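Side-chain contacts in TOG array regulator of axonemal microtubules protein 1 (Mus musculus, PDB 5DN7), which promotes microtubule polymerization through its HEAT-repeat TOG regions, of which this chain is the second, and takes part in building the primary cilium: residues V82-G85 and T86-L90; F131-L134 and M135-V138; G216-N219 and V220-A224. One frame throughout, in Å; residues are numbered along the deposited sequence.

Contact 1. Residues V82-G85 and T86-L90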
loop_
_atom_site.group_PDB
_atom_site.type_symbol
_atom_site.label_atom_id
_atom_site.label_comp_id
_atom_site.label_asym_id
_atom_site.label_seq_id
_atom_site.Cartn_x
_atom_site.Cartn_y
_atom_site.Cartn_z
ATOM N N VAL A 82 -2.755 1.008 19.412
ATOM C CA VAL A 82 -1.460 0.340 19.404
ATOM C C VAL A 82 -1.007 0.109 17.966
ATOM O O VAL A 82 0.127 0.393 17.622
ATOM C CB VAL A 82 -1.497 -1.004 20.152
ATOM C CG1 VAL A 82 -0.191 -1.749 19.955
ATOM C CG2 VAL A 82 -1.753 -0.772 21.629
ATOM N N VAL A 83 -1.908 -0.390 17.128
ATOM C CA VAL A 83 -1.587 -0.578 15.724
ATOM C C VAL A 83 -1.139 0.741 15.094
ATOM O O VAL A 83 -0.117 0.791 14.407
ATOM C CB VAL A 83 -2.787 -1.144 14.946
ATOM C CG1 VAL A 83 -2.470 -1.214 13.465
ATOM C CG2 VAL A 83 -3.152 -2.513 15.480
ATOM N N HIS A 84 -1.890 1.808 15.367
ATOM C CA HIS A 84 -1.599 3.130 14.825
ATOM C C HIS A 84 -0.213 3.607 15.245
ATOM O O HIS A 84 0.597 4.027 14.396
ATOM C CB HIS A 84 -2.667 4.150 15.264
ATOM C CG HIS A 84 -2.350 5.557 14.860
ATOM N ND1 HIS A 84 -1.834 6.486 15.740
ATOM C CD2 HIS A 84 -2.439 6.181 13.660
ATOM C CE1 HIS A 84 -1.627 7.625 15.099
ATOM N NE2 HIS A 84 -1.984 7.469 13.835
ATOM N N GLY A 85 0.069 3.523 16.544
ATOM C CA GLY A 85 1.373 3.921 17.049
ATOM C C GLY A 85 2.517 3.100 16.463
ATOM O O GLY A 85 3.597 3.625 16.154
ATOM N N THR A 86 2.290 1.801 16.310
ATOM C CA THR A 86 3.310 0.932 15.733
ATOM C C THR A 86 3.567 1.344 14.285
ATOM O O THR A 86 4.705 1.453 13.885
ATOM C CB THR A 86 2.902 -0.535 15.788
ATOM O OG1 THR A 86 2.616 -0.903 17.144
ATOM C CG2 THR A 86 4.005 -1.420 15.247
ATOM N N LEU A 87 2.506 1.594 13.523
ATOM C CA LEU A 87 2.633 2.075 12.149
ATOM C C LEU A 87 3.421 3.370 12.083
ATOM O O LEU A 87 4.209 3.565 11.165
ATOM C CB LEU A 87 1.263 2.270 11.501
ATOM C CG LEU A 87 0.577 0.984 11.064
ATOM C CD1 LEU A 87 -0.832 1.243 10.569
ATOM C CD2 LEU A 87 1.425 0.322 9.969
ATOM N N GLN A 88 3.219 4.254 13.056
ATOM C CA GLN A 88 4.055 5.447 13.124
ATOM C C GLN A 88 5.539 5.120 13.357
ATOM O O GLN A 88 6.448 5.715 12.732
ATOM C CB GLN A 88 3.551 6.364 14.217
ATOM C CG GLN A 88 2.291 7.078 13.833
ATOM C CD GLN A 88 1.912 8.084 14.861
ATOM O OE1 GLN A 88 1.768 7.751 16.039
ATOM N NE2 GLN A 88 1.761 9.335 14.438
ATOM N N VAL A 89 5.791 4.170 14.255
ATOM C CA VAL A 89 7.169 3.723 14.462
ATOM C C VAL A 89 7.787 3.136 13.176
ATOM O O VAL A 89 8.921 3.421 12.830
ATOM C CB VAL A 89 7.236 2.695 15.589
ATOM C CG1 VAL A 89 8.571 1.957 15.559
ATOM C CG2 VAL A 89 7.011 3.397 16.930
ATOM N N LEU A 90 7.018 2.321 12.476
ATOM C CA LEU A 90 7.440 1.690 11.238
ATOM C C LEU A 90 7.708 2.727 10.152
ATOM O O LEU A 90 8.689 2.628 9.427
ATOM C CB LEU A 90 6.377 0.689 10.779
ATOM C CG LEU A 90 6.682 -0.112 9.515
ATOM C CD1 LEU A 90 7.984 -0.856 9.698
ATOM C CD2 LEU A 90 5.534 -1.072 9.170
#
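Thr86 turns its hydroxyl back along the helix to Val82, one turn earlier, and OG1 donates to Val82 O at 2.8 Å. Its chi1 of -56° puts OG1 beside the backbone N, and Val82 O accepts from both, Thr86 N lying 2.9 Å away. The hydroxyl comes in from above the carbonyl plane, 40° out of it, while the amide is tilted less from it. A side-chain hydroxyl buried between helices thus finds its acceptor within its own helix, and Thr86 can still pack on Leu71 and Leu74 of helix 61-74. Leu87 N bonds to Val83 O in the usual helical way. Its side chain lies alongside that of Val83 and points the same way, CD1 meeting Val83 CG1 at 4.1 Å, and both residues reach Val115. Helix 80-97 belongs to a predicted HEAT repeat of the TOG solenoid, in which antiparallel helix pairs stack side by side; Thr86 faces helix 61-74, while Leu87 meets Glu126 of helix 121-138. Gln88 crosses the imidazole of His84 at a slant, its amide 36° from the ring plane. Gln88 CG sits over one face of the ring toward its rim, and OE1 comes to 3.5 Å from His84 CE1, a van der Waals contact. Both residues also touch helix 121-138, His84 on Val122 and Gln88 on Glu126. Val89 N closes the next turn on Gly85 O at 3.0 Å, and Val89 CG2 rests 3.5 Å from that same oxygen.

Contact 2. Residues F131-L134 and M135-V138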
loop_
_atom_site.group_PDB
_atom_site.type_symbol
_atom_site.label_atom_id
_atom_site.label_comp_id
_atom_site.label_asym_id
_atom_site.label_seq_id
_atom_site.Cartn_x
_atom_site.Cartn_y
_atom_site.Cartn_z
ATOM N N PHE A 131 3.674 3.312 2.134
ATOM C CA PHE A 131 3.750 2.872 0.740
ATOM C C PHE A 131 4.339 3.948 -0.202
ATOM O O PHE A 131 5.068 3.602 -1.131
ATOM C CB PHE A 131 2.370 2.424 0.229
ATOM C CG PHE A 131 1.988 1.024 0.647
ATOM C CD1 PHE A 131 2.687 -0.068 0.163
ATOM C CD2 PHE A 131 0.933 0.802 1.527
ATOM C CE1 PHE A 131 2.350 -1.357 0.549
ATOM C CE2 PHE A 131 0.582 -0.492 1.909
ATOM C CZ PHE A 131 1.301 -1.576 1.417
ATOM N N LEU A 132 4.025 5.229 0.031
ATOM C CA LEU A 132 4.575 6.270 -0.819
ATOM C C LEU A 132 6.070 6.409 -0.598
ATOM O O LEU A 132 6.831 6.609 -1.567
ATOM C CB LEU A 132 3.878 7.616 -0.585
ATOM C CG LEU A 132 2.481 7.662 -1.219
ATOM C CD1 LEU A 132 1.608 8.799 -0.652
ATOM C CD2 LEU A 132 2.609 7.754 -2.733
ATOM N N LYS A 133 6.509 6.295 0.657
ATOM C CA LYS A 133 7.954 6.299 0.908
ATOM C C LYS A 133 8.649 5.128 0.167
ATOM O O LYS A 133 9.675 5.319 -0.522
ATOM C CB LYS A 133 8.239 6.233 2.409
ATOM C CG LYS A 133 9.669 6.589 2.771
ATOM C CD LYS A 133 9.987 8.016 2.315
ATOM C CE LYS A 133 11.401 8.450 2.660
ATOM N NZ LYS A 133 11.463 9.959 2.708
ATOM N N LEU A 134 8.070 3.931 0.302
ATOM C CA LEU A 134 8.597 2.755 -0.376
ATOM C C LEU A 134 8.730 3.012 -1.871
ATOM O O LEU A 134 9.774 2.754 -2.450
ATOM C CB LEU A 134 7.719 1.523 -0.147
ATOM C CG LEU A 134 7.679 0.884 1.247
ATOM C CD1 LEU A 134 6.822 -0.377 1.217
ATOM C CD2 LEU A 134 9.071 0.581 1.789
ATOM N N MET A 135 7.672 3.530 -2.488
ATOM C CA MET A 135 7.726 3.796 -3.923
ATOM C C MET A 135 8.794 4.807 -4.281
ATOM O O MET A 135 9.424 4.705 -5.332
ATOM C CB MET A 135 6.390 4.298 -4.435
ATOM C CG MET A 135 5.333 3.255 -4.403
ATOM S SD MET A 135 3.763 3.971 -4.815
ATOM C CE MET A 135 2.811 2.489 -4.533
ATOM N N LYS A 136 8.957 5.803 -3.419
ATOM C CA LYS A 136 9.980 6.808 -3.630
ATOM C C LYS A 136 11.375 6.183 -3.611
ATOM O O LYS A 136 12.248 6.582 -4.372
ATOM C CB LYS A 136 9.889 7.892 -2.563
ATOM C CG LYS A 136 10.839 9.063 -2.802
ATOM C CD LYS A 136 11.286 9.706 -1.492
ATOM C CE LYS A 136 10.103 9.966 -0.569
ATOM N NZ LYS A 136 8.997 10.729 -1.226
ATOM N N GLU A 137 11.576 5.189 -2.750
ATOM C CA GLU A 137 12.910 4.634 -2.533
ATOM C C GLU A 137 13.296 3.526 -3.526
ATOM O O GLU A 137 14.423 3.507 -4.019
ATOM C CB GLU A 137 13.034 4.114 -1.093
ATOM C CG GLU A 137 13.075 5.225 -0.041
ATOM C CD GLU A 137 14.273 6.165 -0.237
ATOM O OE1 GLU A 137 14.073 7.403 -0.227
ATOM O OE2 GLU A 137 15.412 5.659 -0.412
ATOM N N VAL A 138 12.377 2.612 -3.833
ATOM C CA VAL A 138 12.715 1.522 -4.752
ATOM C C VAL A 138 11.937 1.560 -6.071
ATOM O O VAL A 138 12.022 0.641 -6.882
ATOM C CB VAL A 138 12.511 0.151 -4.068
ATOM C CG1 VAL A 138 13.041 0.217 -2.648
ATOM C CG2 VAL A 138 11.039 -0.277 -4.065
#
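Backbone bonds one turn apart run from Met135 N to Phe131 O, from Lys136 N to Leu132 O, from Glu137 N to Lys133 O and from Val138 N to Leu134 O, the last at 3.0 Å and nearly straight (173° at the hydrogen). This is the final stretch of helix 121-138, in a predicted HEAT repeat of the TOG solenoid. Leu134 O also takes a weak bond from Glu137 N. Met135 reaches back along the helix, CG lying 3.3 Å from Phe131 O and SD 4.5 Å from Leu132 CD2. Its chain is extended beyond CG, which carries the thioether among Ile165 of helix 156-172 and Val143 and Leu144 of helix 140-148. Phe131 also packs on Ile165, whereas Leu134 turns to Leu105 and Ile109 of helix 105-114. On the more exposed side three charged chains gather. Lys133, bent at chi2 (60°), runs beside Glu137 and points the same way, yet its NZ stays 4.7 Å from Glu137 OE1, too far for a salt bridge. Lys133 NZ also stands 4.7 Å from Lys136 NZ, and the nearby carboxylate would probably offset part of the repulsion between the two ammonium groups. Lys136 folds back at chi3 and chi4 and crosses the Lys133 chain, and its CE presses to 3.5 Å from Lys133 CD, tighter than usual for two carbons.

Contact 3. Residues G216-N219 and V220-A224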
loop_
_atom_site.group_PDB
_atom_site.type_symbol
_atom_site.label_atom_id
_atom_site.label_comp_id
_atom_site.label_asym_id
_atom_site.label_seq_id
_atom_site.Cartn_x
_atom_site.Cartn_y
_atom_site.Cartn_z
ATOM N N GLY A 216 -4.157 6.265 -28.041
ATOM C CA GLY A 216 -3.660 5.422 -29.112
ATOM C C GLY A 216 -3.205 4.044 -28.667
ATOM O O GLY A 216 -2.616 3.310 -29.455
ATOM N N LYS A 217 -3.480 3.692 -27.408
ATOM C CA LYS A 217 -3.136 2.373 -26.858
ATOM C C LYS A 217 -4.108 1.816 -25.810
ATOM O O LYS A 217 -3.664 1.253 -24.817
ATOM C CB LYS A 217 -1.733 2.406 -26.230
ATOM C CG LYS A 217 -0.595 2.563 -27.210
ATOM C CD LYS A 217 0.730 2.624 -26.502
ATOM C CE LYS A 217 1.839 2.674 -27.515
ATOM N NZ LYS A 217 3.164 2.767 -26.850
ATOM N N THR A 218 -5.414 1.950 -26.040
ATOM C CA THR A 218 -6.446 1.396 -25.149
ATOM C C THR A 218 -6.730 -0.078 -25.484
ATOM O O THR A 218 -7.362 -0.859 -24.705
ATOM C CB THR A 218 -7.748 2.228 -25.252
ATOM O OG1 THR A 218 -7.467 3.593 -24.931
ATOM C CG2 THR A 218 -8.831 1.706 -24.323
ATOM N N ASN A 219 -6.138 -0.452 -26.595
ATOM C CA ASN A 219 -6.330 -1.734 -27.186
ATOM C C ASN A 219 -5.898 -2.805 -26.195
ATOM O O ASN A 219 -6.498 -3.810 -26.097
ATOM C CB ASN A 219 -5.501 -1.808 -28.463
ATOM C CG ASN A 219 -6.063 -0.936 -29.573
ATOM O OD1 ASN A 219 -7.238 -0.609 -29.581
ATOM N ND2 ASN A 219 -5.230 -0.547 -30.506
ATOM N N VAL A 220 -4.840 -2.547 -25.478
ATOM C CA VAL A 220 -4.239 -3.453 -24.524
ATOM C C VAL A 220 -5.136 -3.588 -23.299
ATOM O O VAL A 220 -5.169 -4.649 -22.675
ATOM C CB VAL A 220 -2.818 -2.980 -24.114
ATOM C CG1 VAL A 220 -2.872 -1.626 -23.478
ATOM C CG2 VAL A 220 -2.188 -3.963 -23.163
ATOM N N LEU A 221 -5.889 -2.527 -22.989
ATOM C CA LEU A 221 -6.842 -2.554 -21.886
ATOM C C LEU A 221 -7.997 -3.465 -22.220
ATOM O O LEU A 221 -8.514 -4.194 -21.352
ATOM C CB LEU A 221 -7.379 -1.156 -21.565
ATOM C CG LEU A 221 -6.452 -0.214 -20.811
ATOM C CD1 LEU A 221 -7.163 1.087 -20.532
ATOM C CD2 LEU A 221 -6.000 -0.860 -19.518
ATOM N N PHE A 222 -8.417 -3.421 -23.481
ATOM C CA PHE A 222 -9.483 -4.340 -23.885
ATOM C C PHE A 222 -9.006 -5.807 -23.953
ATOM O O PHE A 222 -9.780 -6.736 -23.676
ATOM C CB PHE A 222 -10.078 -3.891 -25.213
ATOM C CG PHE A 222 -10.677 -2.508 -25.159
ATOM C CD1 PHE A 222 -11.275 -2.047 -23.996
ATOM C CD2 PHE A 222 -10.607 -1.656 -26.252
ATOM C CE1 PHE A 222 -11.824 -0.771 -23.933
ATOM C CE2 PHE A 222 -11.153 -0.374 -26.193
ATOM C CZ PHE A 222 -11.760 0.063 -25.029
ATOM N N LYS A 223 -7.752 -6.036 -24.275
ATOM C CA LYS A 223 -7.204 -7.353 -24.175
ATOM C C LYS A 223 -7.158 -7.811 -22.721
ATOM O O LYS A 223 -7.469 -8.930 -22.440
ATOM C CB LYS A 223 -5.816 -7.414 -24.782
ATOM C CG LYS A 223 -5.796 -6.981 -26.237
ATOM C CD LYS A 223 -4.617 -7.514 -27.011
ATOM C CE LYS A 223 -3.786 -6.412 -27.610
ATOM N NZ LYS A 223 -2.359 -6.613 -27.270
ATOM N N ALA A 224 -6.753 -6.927 -21.824
ATOM C CA ALA A 224 -6.780 -7.221 -20.399
ATOM C C ALA A 224 -8.187 -7.631 -19.949
ATOM O O ALA A 224 -8.341 -8.613 -19.227
ATOM C CB ALA A 224 -6.298 -6.025 -19.594
#
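Two first torsions bring Thr218 and Phe222 together: chi1 of -57° in Thr218 puts OG1 beside the backbone N and leaves CG2 anti to it, and chi1 of -60° in Phe222 swings the ring back toward the helix start. The methyl then lies over one ring face in a CH-pi contact, CG2 being 3.9 Å from the ring centroid. This is the first turn of helix 219-226, entered from the loop after helix 196-213 in the TOG domain, a solenoid of HEAT-type repeats. Thr218 O accepts from Phe222 N at 3.0 Å and, weakly, from Leu221 N, and it also lies over a face of the Phe222 ring, toward the rim. Leu221 turns to Phe206 and Ala210 of helix 196-213, while Phe222 and Thr218 both meet Leu245 of helix 237-246. With an alanine in place of Phe222, the Thr218 methyl is likely to lose its aromatic cover, and a gap would probably open against Met238 and Leu245. Lys223 N bonds to Asn219 O, with Lys223 CG 3.3 Å from the same oxygen. Val220, its CG1 held between backbone N and carbonyl carbon, brings that methyl to 3.3 Å from Lys217 O.

How the contacts relate
The three contacts show one local principle, side chains meeting a turn apart, at successive places along a single solenoid. Contacts 1 and 2 have their centres about 18 Å apart, with nearest atoms about 8 Å apart; helix 121-138, which carries contact 2, also packs through its earlier residues against contact 1. Contact 3 lies toward the C-terminal end, about 28 Å from contact 2 and about 41 Å from contact 1 between centres, and across the chain's centre from contact 1. Contact 1 sits within a continuing helix, contact 2 in the last turns of one, and contact 3 at a helix start. Burial falls in the same order, from the largely buried contact 1 to the surface contact 3.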